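Local coordinates for protein prephenate dehydrogenase (Aquifex aeolicus, PDB 2G5C) that probably catalyses the NAD(+)-dependent oxidative decarboxylation of prephenate to 4-hydroxyphenylpyruvate in tyrosine biosynthesis, at residues R21-N35 / I47-F61. Numbering follows the deposited sequence.
Sequences RRSGFKGKIYGYDIN and IIDEGTTSIAKVEDF. With NAD (nicotinamide-adenine-dinucleotide), chain E.
In the Rossmann-type nucleotide-binding domain, strands 28-32 and 50-52, joined through helix 36-44 in a beta-alpha-beta crossover, run parallel, and Gly31 and Gly51 pair at the sheet's border. Gly31 N donates to Glu50 O and Gly31 O accepts from Thr52 N at 2.9 Å. Having no side chain, Gly31 leaves room for Ile48 CD1, 4.0 Å from Gly31 N. Before the strand pairing, Asp49 engages both backbone polar atoms of Ile29: its N donates to Ile29 O, while OD2 takes Ile29 N at 2.7 Å in a nearly straight bond (171°) and forms a salt bridge with Arg21 NH2, also at 2.7 Å. The carboxylate plane is nearly perpendicular to the guanidinium (80°), whose NH1 and NH2 both grip Gly27 O. On the sheet face carrying Tyr32 and Thr52, the flat Tyr30 and Phe61 rings form an offset stack, centroids 4.3 Å apart. With chi1 at 165°, the Tyr32 ring swings away from its own N toward Ile55, whose CD1 lies over one face; CE2 approaches adenine N1A of NAD. Asp33 N donates to Thr52 O and Thr53 OG1 to Asp33 O, tying the Asp33 backbone to residues 52-53. Its carboxylate suits the adenine-ribose diol, OD1 accepting from O2B and OD2 from O3B, and would probably disfavour a 2'-phosphate there.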
loop_
_atom_site.group_PDB
_atom_site.type_symbol
_atom_site.label_atom_id
_atom_site.label_comp_id
_atom_site.label_asym_id
_atom_site.label_seq_id
_atom_site.Cartn_x
_atom_site.Cartn_y
_atom_site.Cartn_z
ATOM N N ARG A 21 -3.087 -30.548 -13.583
ATOM C CA ARG A 21 -3.674 -31.078 -14.812
ATOM C C ARG A 21 -3.133 -30.380 -16.052
ATOM O O ARG A 21 -2.616 -31.028 -16.963
ATOM C CB ARG A 21 -5.194 -30.927 -14.788
ATOM C CG ARG A 21 -5.906 -31.848 -13.825
ATOM C CD ARG A 21 -5.687 -33.303 -14.191
ATOM N NE ARG A 21 -6.409 -34.185 -13.281
ATOM C CZ ARG A 21 -6.185 -35.489 -13.164
ATOM N NH1 ARG A 21 -5.249 -36.075 -13.903
ATOM N NH2 ARG A 21 -6.889 -36.205 -12.297
ATOM N N ARG A 22 -3.273 -29.058 -16.086
ATOM C CA ARG A 22 -2.801 -28.266 -17.216
ATOM C C ARG A 22 -1.372 -28.640 -17.586
ATOM O O ARG A 22 -1.024 -28.699 -18.764
ATOM C CB ARG A 22 -2.854 -26.773 -16.884
ATOM C CG ARG A 22 -2.358 -25.883 -18.017
ATOM C CD ARG A 22 -2.038 -24.460 -17.568
ATOM N NE ARG A 22 -0.754 -24.345 -16.871
ATOM C CZ ARG A 22 -0.523 -24.766 -15.629
ATOM N NH1 ARG A 22 -1.487 -25.339 -14.925
ATOM N NH2 ARG A 22 0.675 -24.604 -15.083
ATOM N N SER A 23 -0.546 -28.884 -16.574
ATOM C CA SER A 23 0.846 -29.244 -16.806
ATOM C C SER A 23 0.981 -30.611 -17.464
ATOM O O SER A 23 2.084 -31.029 -17.816
ATOM C CB SER A 23 1.631 -29.215 -15.493
ATOM O OG SER A 23 1.773 -27.883 -15.023
ATOM N N GLY A 24 -0.143 -31.306 -17.621
ATOM C CA GLY A 24 -0.122 -32.610 -18.263
ATOM C C GLY A 24 -0.307 -33.826 -17.373
ATOM O O GLY A 24 -0.210 -34.957 -17.848
ATOM N N PHE A 25 -0.573 -33.610 -16.089
ATOM C CA PHE A 25 -0.763 -34.725 -15.166
ATOM C C PHE A 25 -1.926 -35.601 -15.625
ATOM O O PHE A 25 -2.981 -35.095 -16.005
ATOM C CB PHE A 25 -1.038 -34.205 -13.754
ATOM C CG PHE A 25 -1.006 -35.272 -12.696
ATOM C CD1 PHE A 25 0.176 -35.950 -12.409
ATOM C CD2 PHE A 25 -2.153 -35.594 -11.978
ATOM C CE1 PHE A 25 0.216 -36.934 -11.420
ATOM C CE2 PHE A 25 -2.126 -36.573 -10.987
ATOM C CZ PHE A 25 -0.939 -37.244 -10.708
ATOM N N LYS A 26 -1.730 -36.915 -15.583
ATOM C CA LYS A 26 -2.766 -37.853 -16.005
ATOM C C LYS A 26 -3.185 -38.789 -14.873
ATOM O O LYS A 26 -4.098 -39.600 -15.035
ATOM C CB LYS A 26 -2.267 -38.682 -17.195
ATOM C CG LYS A 26 -1.905 -37.866 -18.434
ATOM C CD LYS A 26 -3.135 -37.206 -19.045
ATOM C CE LYS A 26 -2.787 -36.425 -20.305
ATOM N NZ LYS A 26 -1.868 -35.287 -20.024
ATOM N N GLY A 27 -2.516 -38.671 -13.729
ATOM C CA GLY A 27 -2.828 -39.519 -12.590
ATOM C C GLY A 27 -4.095 -39.116 -11.864
ATOM O O GLY A 27 -4.894 -38.338 -12.379
ATOM N N LYS A 28 -4.283 -39.648 -10.660
ATOM C CA LYS A 28 -5.467 -39.342 -9.863
ATOM C C LYS A 28 -5.217 -38.226 -8.861
ATOM O O LYS A 28 -4.155 -38.155 -8.242
ATOM C CB LYS A 28 -5.946 -40.592 -9.117
ATOM C CG LYS A 28 -6.796 -41.535 -9.958
ATOM C CD LYS A 28 -8.168 -40.931 -10.221
ATOM C CE LYS A 28 -8.963 -41.749 -11.226
ATOM N NZ LYS A 28 -8.296 -41.778 -12.559
ATOM N N ILE A 29 -6.205 -37.349 -8.714
ATOM C CA ILE A 29 -6.114 -36.239 -7.778
ATOM C C ILE A 29 -7.270 -36.361 -6.802
ATOM O O ILE A 29 -8.434 -36.280 -7.182
ATOM C CB ILE A 29 -6.190 -34.883 -8.500
ATOM C CG1 ILE A 29 -5.012 -34.753 -9.470
ATOM C CG2 ILE A 29 -6.150 -33.757 -7.488
ATOM C CD1 ILE A 29 -5.023 -33.490 -10.300
ATOM N N TYR A 30 -6.933 -36.568 -5.538
ATOM C CA TYR A 30 -7.927 -36.734 -4.492
ATOM C C TYR A 30 -7.929 -35.539 -3.556
ATOM O O TYR A 30 -6.996 -34.731 -3.560
ATOM C CB TYR A 30 -7.622 -38.004 -3.695
ATOM C CG TYR A 30 -7.694 -39.271 -4.507
ATOM C CD1 TYR A 30 -8.920 -39.786 -4.919
ATOM C CD2 TYR A 30 -6.534 -39.955 -4.872
ATOM C CE1 TYR A 30 -8.994 -40.954 -5.672
ATOM C CE2 TYR A 30 -6.595 -41.123 -5.626
ATOM C CZ TYR A 30 -7.828 -41.618 -6.024
ATOM O OH TYR A 30 -7.901 -42.779 -6.770
ATOM N N GLY A 31 -8.975 -35.440 -2.745
ATOM C CA GLY A 31 -9.064 -34.336 -1.816
ATOM C C GLY A 31 -9.633 -34.711 -0.466
ATOM O O GLY A 31 -10.442 -35.631 -0.345
ATOM N N TYR A 32 -9.175 -34.000 0.559
ATOM C CA TYR A 32 -9.638 -34.186 1.926
ATOM C C TYR A 32 -9.915 -32.797 2.465
ATOM O O TYR A 32 -9.055 -31.916 2.413
ATOM C CB TYR A 32 -8.582 -34.860 2.804
ATOM C CG TYR A 32 -8.895 -34.733 4.282
ATOM C CD1 TYR A 32 -10.071 -35.262 4.813
ATOM C CD2 TYR A 32 -8.049 -34.028 5.136
ATOM C CE1 TYR A 32 -10.401 -35.084 6.158
ATOM C CE2 TYR A 32 -8.369 -33.843 6.483
ATOM C CZ TYR A 32 -9.546 -34.370 6.984
ATOM O OH TYR A 32 -9.881 -34.162 8.303
ATOM N N ASP A 33 -11.121 -32.603 2.982
ATOM C CA ASP A 33 -11.523 -31.316 3.516
ATOM C C ASP A 33 -12.621 -31.563 4.541
ATOM O O ASP A 33 -13.403 -32.504 4.398
ATOM C CB ASP A 33 -12.054 -30.441 2.378
ATOM C CG ASP A 33 -12.049 -28.968 2.722
ATOM O OD1 ASP A 33 -12.790 -28.558 3.640
ATOM O OD2 ASP A 33 -11.291 -28.219 2.066
ATOM N N ILE A 34 -12.674 -30.734 5.579
ATOM C CA ILE A 34 -13.698 -30.885 6.604
ATOM C C ILE A 34 -15.038 -30.363 6.110
ATOM O O ILE A 34 -16.068 -30.607 6.731
ATOM C CB ILE A 34 -13.347 -30.110 7.889
ATOM C CG1 ILE A 34 -13.080 -28.640 7.548
ATOM C CG2 ILE A 34 -12.172 -30.764 8.581
ATOM C CD1 ILE A 34 -12.962 -27.737 8.758
ATOM N N ASN A 35 -15.019 -29.634 4.999
ATOM C CA ASN A 35 -16.242 -29.069 4.445
ATOM C C ASN A 35 -16.778 -29.880 3.272
ATOM O O ASN A 35 -16.122 -30.005 2.237
ATOM C CB ASN A 35 -15.999 -27.627 4.000
ATOM C CG ASN A 35 -17.181 -27.040 3.250
ATOM O OD1 ASN A 35 -18.284 -26.944 3.781
ATOM N ND2 ASN A 35 -16.952 -26.648 2.006
ATOM N N ILE A 47 -11.887 -30.415 -10.464
ATOM C CA ILE A 47 -10.667 -30.027 -9.764
ATOM C C ILE A 47 -9.982 -31.295 -9.272
ATOM O O ILE A 47 -8.790 -31.502 -9.504
ATOM C CB ILE A 47 -10.977 -29.138 -8.543
ATOM C CG1 ILE A 47 -11.873 -27.967 -8.955
ATOM C CG2 ILE A 47 -9.677 -28.621 -7.940
ATOM C CD1 ILE A 47 -11.227 -27.010 -9.924
ATOM N N ILE A 48 -10.755 -32.136 -8.587
ATOM C CA ILE A 48 -10.272 -33.407 -8.061
ATOM C C ILE A 48 -11.156 -34.522 -8.616
ATOM O O ILE A 48 -12.285 -34.273 -9.045
ATOM C CB ILE A 48 -10.338 -33.444 -6.513
ATOM C CG1 ILE A 48 -11.789 -33.299 -6.049
ATOM C CG2 ILE A 48 -9.485 -32.318 -5.928
ATOM C CD1 ILE A 48 -11.992 -33.526 -4.570
ATOM N N ASP A 49 -10.641 -35.747 -8.611
ATOM C CA ASP A 49 -11.386 -36.894 -9.115
ATOM C C ASP A 49 -12.421 -37.358 -8.091
ATOM O O ASP A 49 -13.532 -37.751 -8.444
ATOM C CB ASP A 49 -10.425 -38.039 -9.439
ATOM C CG ASP A 49 -9.519 -37.726 -10.619
ATOM O OD1 ASP A 49 -10.030 -37.646 -11.756
ATOM O OD2 ASP A 49 -8.299 -37.558 -10.410
ATOM N N GLU A 50 -12.042 -37.304 -6.821
ATOM C CA GLU A 50 -12.910 -37.719 -5.728
ATOM C C GLU A 50 -12.341 -37.169 -4.431
ATOM O O GLU A 50 -11.151 -36.867 -4.344
ATOM C CB GLU A 50 -12.980 -39.250 -5.642
ATOM C CG GLU A 50 -13.750 -39.761 -4.423
ATOM C CD GLU A 50 -13.672 -41.270 -4.244
ATOM O OE1 GLU A 50 -14.236 -41.772 -3.247
ATOM O OE2 GLU A 50 -13.054 -41.954 -5.091
ATOM N N GLY A 51 -13.191 -37.038 -3.423
ATOM C CA GLY A 51 -12.729 -36.523 -2.152
ATOM C C GLY A 51 -13.515 -37.097 -0.997
ATOM O O GLY A 51 -14.504 -37.799 -1.197
ATOM N N THR A 52 -13.067 -36.808 0.218
ATOM C CA THR A 52 -13.748 -37.292 1.408
ATOM C C THR A 52 -13.639 -36.261 2.522
ATOM O O THR A 52 -12.740 -35.417 2.520
ATOM C CB THR A 52 -13.155 -38.637 1.896
ATOM O OG1 THR A 52 -13.870 -39.087 3.056
ATOM C CG2 THR A 52 -11.675 -38.478 2.246
ATOM N N THR A 53 -14.566 -36.331 3.467
ATOM C CA THR A 53 -14.580 -35.413 4.592
ATOM C C THR A 53 -14.074 -36.161 5.818
ATOM O O THR A 53 -13.988 -35.605 6.909
ATOM C CB THR A 53 -16.007 -34.894 4.860
ATOM O OG1 THR A 53 -15.956 -33.786 5.768
ATOM C CG2 THR A 53 -16.870 -35.995 5.459
ATOM N N SER A 54 -13.738 -37.432 5.620
ATOM C CA SER A 54 -13.238 -38.277 6.699
ATOM C C SER A 54 -11.765 -38.616 6.490
ATOM O O SER A 54 -11.413 -39.354 5.567
ATOM C CB SER A 54 -14.057 -39.566 6.776
ATOM O OG SER A 54 -13.496 -40.457 7.720
ATOM N N ILE A 55 -10.913 -38.086 7.362
ATOM C CA ILE A 55 -9.474 -38.303 7.278
ATOM C C ILE A 55 -9.106 -39.785 7.184
ATOM O O ILE A 55 -8.154 -40.150 6.499
ATOM C CB ILE A 55 -8.750 -37.658 8.495
ATOM C CG1 ILE A 55 -7.235 -37.832 8.371
ATOM C CG2 ILE A 55 -9.242 -38.285 9.788
ATOM C CD1 ILE A 55 -6.618 -37.115 7.197
ATOM N N ALA A 56 -9.867 -40.634 7.865
ATOM C CA ALA A 56 -9.613 -42.073 7.850
ATOM C C ALA A 56 -9.766 -42.649 6.444
ATOM O O ALA A 56 -8.976 -43.494 6.023
ATOM C CB ALA A 56 -10.561 -42.781 8.816
ATOM N N LYS A 57 -10.782 -42.178 5.727
ATOM C CA LYS A 57 -11.068 -42.631 4.367
ATOM C C LYS A 57 -9.884 -42.501 3.416
ATOM O O LYS A 57 -9.749 -43.279 2.473
ATOM C CB LYS A 57 -12.245 -41.843 3.787
ATOM C CG LYS A 57 -13.512 -42.645 3.546
ATOM C CD LYS A 57 -14.213 -42.995 4.845
ATOM C CE LYS A 57 -15.608 -43.545 4.578
ATOM N NZ LYS A 57 -16.461 -42.563 3.836
ATOM N N VAL A 58 -9.036 -41.506 3.658
ATOM C CA VAL A 58 -7.876 -41.261 2.808
ATOM C C VAL A 58 -7.101 -42.517 2.416
ATOM O O VAL A 58 -6.587 -42.604 1.293
ATOM C CB VAL A 58 -6.900 -40.263 3.478
ATOM C CG1 VAL A 58 -5.693 -40.044 2.585
ATOM C CG2 VAL A 58 -7.612 -38.939 3.744
ATOM N N GLU A 59 -7.015 -43.487 3.325
ATOM C CA GLU A 59 -6.279 -44.717 3.029
ATOM C C GLU A 59 -6.805 -45.413 1.775
ATOM O O GLU A 59 -6.070 -46.148 1.122
ATOM C CB GLU A 59 -6.322 -45.690 4.213
ATOM C CG GLU A 59 -7.587 -46.527 4.317
ATOM C CD GLU A 59 -7.461 -47.624 5.362
ATOM O OE1 GLU A 59 -6.399 -48.289 5.405
ATOM O OE2 GLU A 59 -8.420 -47.832 6.133
ATOM N N ASP A 60 -8.070 -45.176 1.433
ATOM C CA ASP A 60 -8.646 -45.791 0.239
ATOM C C ASP A 60 -8.023 -45.185 -1.010
ATOM O O ASP A 60 -8.017 -45.800 -2.074
ATOM C CB ASP A 60 -10.164 -45.591 0.209
ATOM C CG ASP A 60 -10.887 -46.436 1.243
ATOM O OD1 ASP A 60 -12.073 -46.160 1.512
ATOM O OD2 ASP A 60 -10.273 -47.380 1.781
ATOM N N PHE A 61 -7.492 -43.975 -0.864
ATOM C CA PHE A 61 -6.855 -43.262 -1.967
ATOM C C PHE A 61 -5.376 -43.621 -2.045
ATOM O O PHE A 61 -4.724 -43.362 -3.059
ATOM C CB PHE A 61 -6.967 -41.745 -1.765
ATOM C CG PHE A 61 -8.374 -41.239 -1.591
ATOM C CD1 PHE A 61 -8.598 -39.960 -1.083
ATOM C CD2 PHE A 61 -9.470 -42.016 -1.951
ATOM C CE1 PHE A 61 -9.888 -39.457 -0.936
ATOM C CE2 PHE A 61 -10.769 -41.523 -1.808
ATOM C CZ PHE A 61 -10.975 -40.239 -1.298
HETATM P PA NAD E . -9.144 -21.343 1.730
HETATM O O1A NAD E . -9.526 -21.001 0.351
HETATM O O2A NAD E . -10.008 -20.760 2.828
HETATM O O5B NAD E . -9.100 -22.933 1.804
HETATM C C5B NAD E . -8.775 -23.568 3.007
HETATM C C4B NAD E . -9.443 -24.930 3.040
HETATM O O4B NAD E . -9.096 -25.470 4.288
HETATM C C3B NAD E . -10.987 -24.853 3.030
HETATM O O3B NAD E . -11.553 -25.540 1.921
HETATM C C2B NAD E . -11.370 -25.426 4.396
HETATM O O2B NAD E . -12.611 -26.096 4.464
HETATM C C1B NAD E . -10.162 -26.297 4.649
HETATM N N9A NAD E . -9.890 -26.774 6.016
HETATM C C8A NAD E . -9.971 -26.098 7.211
HETATM N N7A NAD E . -9.626 -26.935 8.204
HETATM C C5A NAD E . -9.323 -28.139 7.668
HETATM C C6A NAD E . -8.906 -29.372 8.193
HETATM N N6A NAD E . -8.727 -29.532 9.492
HETATM N N1A NAD E . -8.675 -30.447 7.333
HETATM C C2A NAD E . -8.856 -30.307 5.957
HETATM N N3A NAD E . -9.268 -29.092 5.428
HETATM C C4A NAD E . -9.493 -28.038 6.281
HETATM O O3 NAD E . -7.595 -20.921 2.045
HETATM P PN NAD E . -6.420 -20.761 0.961
HETATM O O1N NAD E . -6.629 -21.758 -0.106
HETATM O O2N NAD E . -6.389 -19.335 0.535
HETATM O O5D NAD E . -5.021 -21.041 1.717
HETATM C C5D NAD E . -4.716 -22.311 2.260
HETATM C C4D NAD E . -3.281 -22.387 2.827
HETATM O O4D NAD E . -2.369 -21.796 1.915
HETATM C C3D NAD E . -2.997 -21.735 4.187
HETATM O O3D NAD E . -2.302 -22.678 5.007
HETATM C C2D NAD E . -2.138 -20.514 3.897
HETATM O O2D NAD E . -1.190 -20.242 4.925
HETATM C C1D NAD E . -1.517 -20.862 2.546
HETATM N N1N NAD E . -1.287 -19.728 1.598
HETATM C C2N NAD E . -2.359 -18.891 1.297
HETATM C C3N NAD E . -2.180 -17.818 0.413
HETATM C C7N NAD E . -3.346 -16.927 0.099
HETATM O O7N NAD E . -3.137 -15.890 -0.767
HETATM N N7N NAD E . -4.552 -17.095 0.612
HETATM C C4N NAD E . -0.896 -17.606 -0.162
HETATM C C5N NAD E . 0.184 -18.463 0.151
HETATM C C6N NAD E . -0.028 -19.529 1.041
HETATM O O HOH W 1 -11.487 -36.209 9.806
#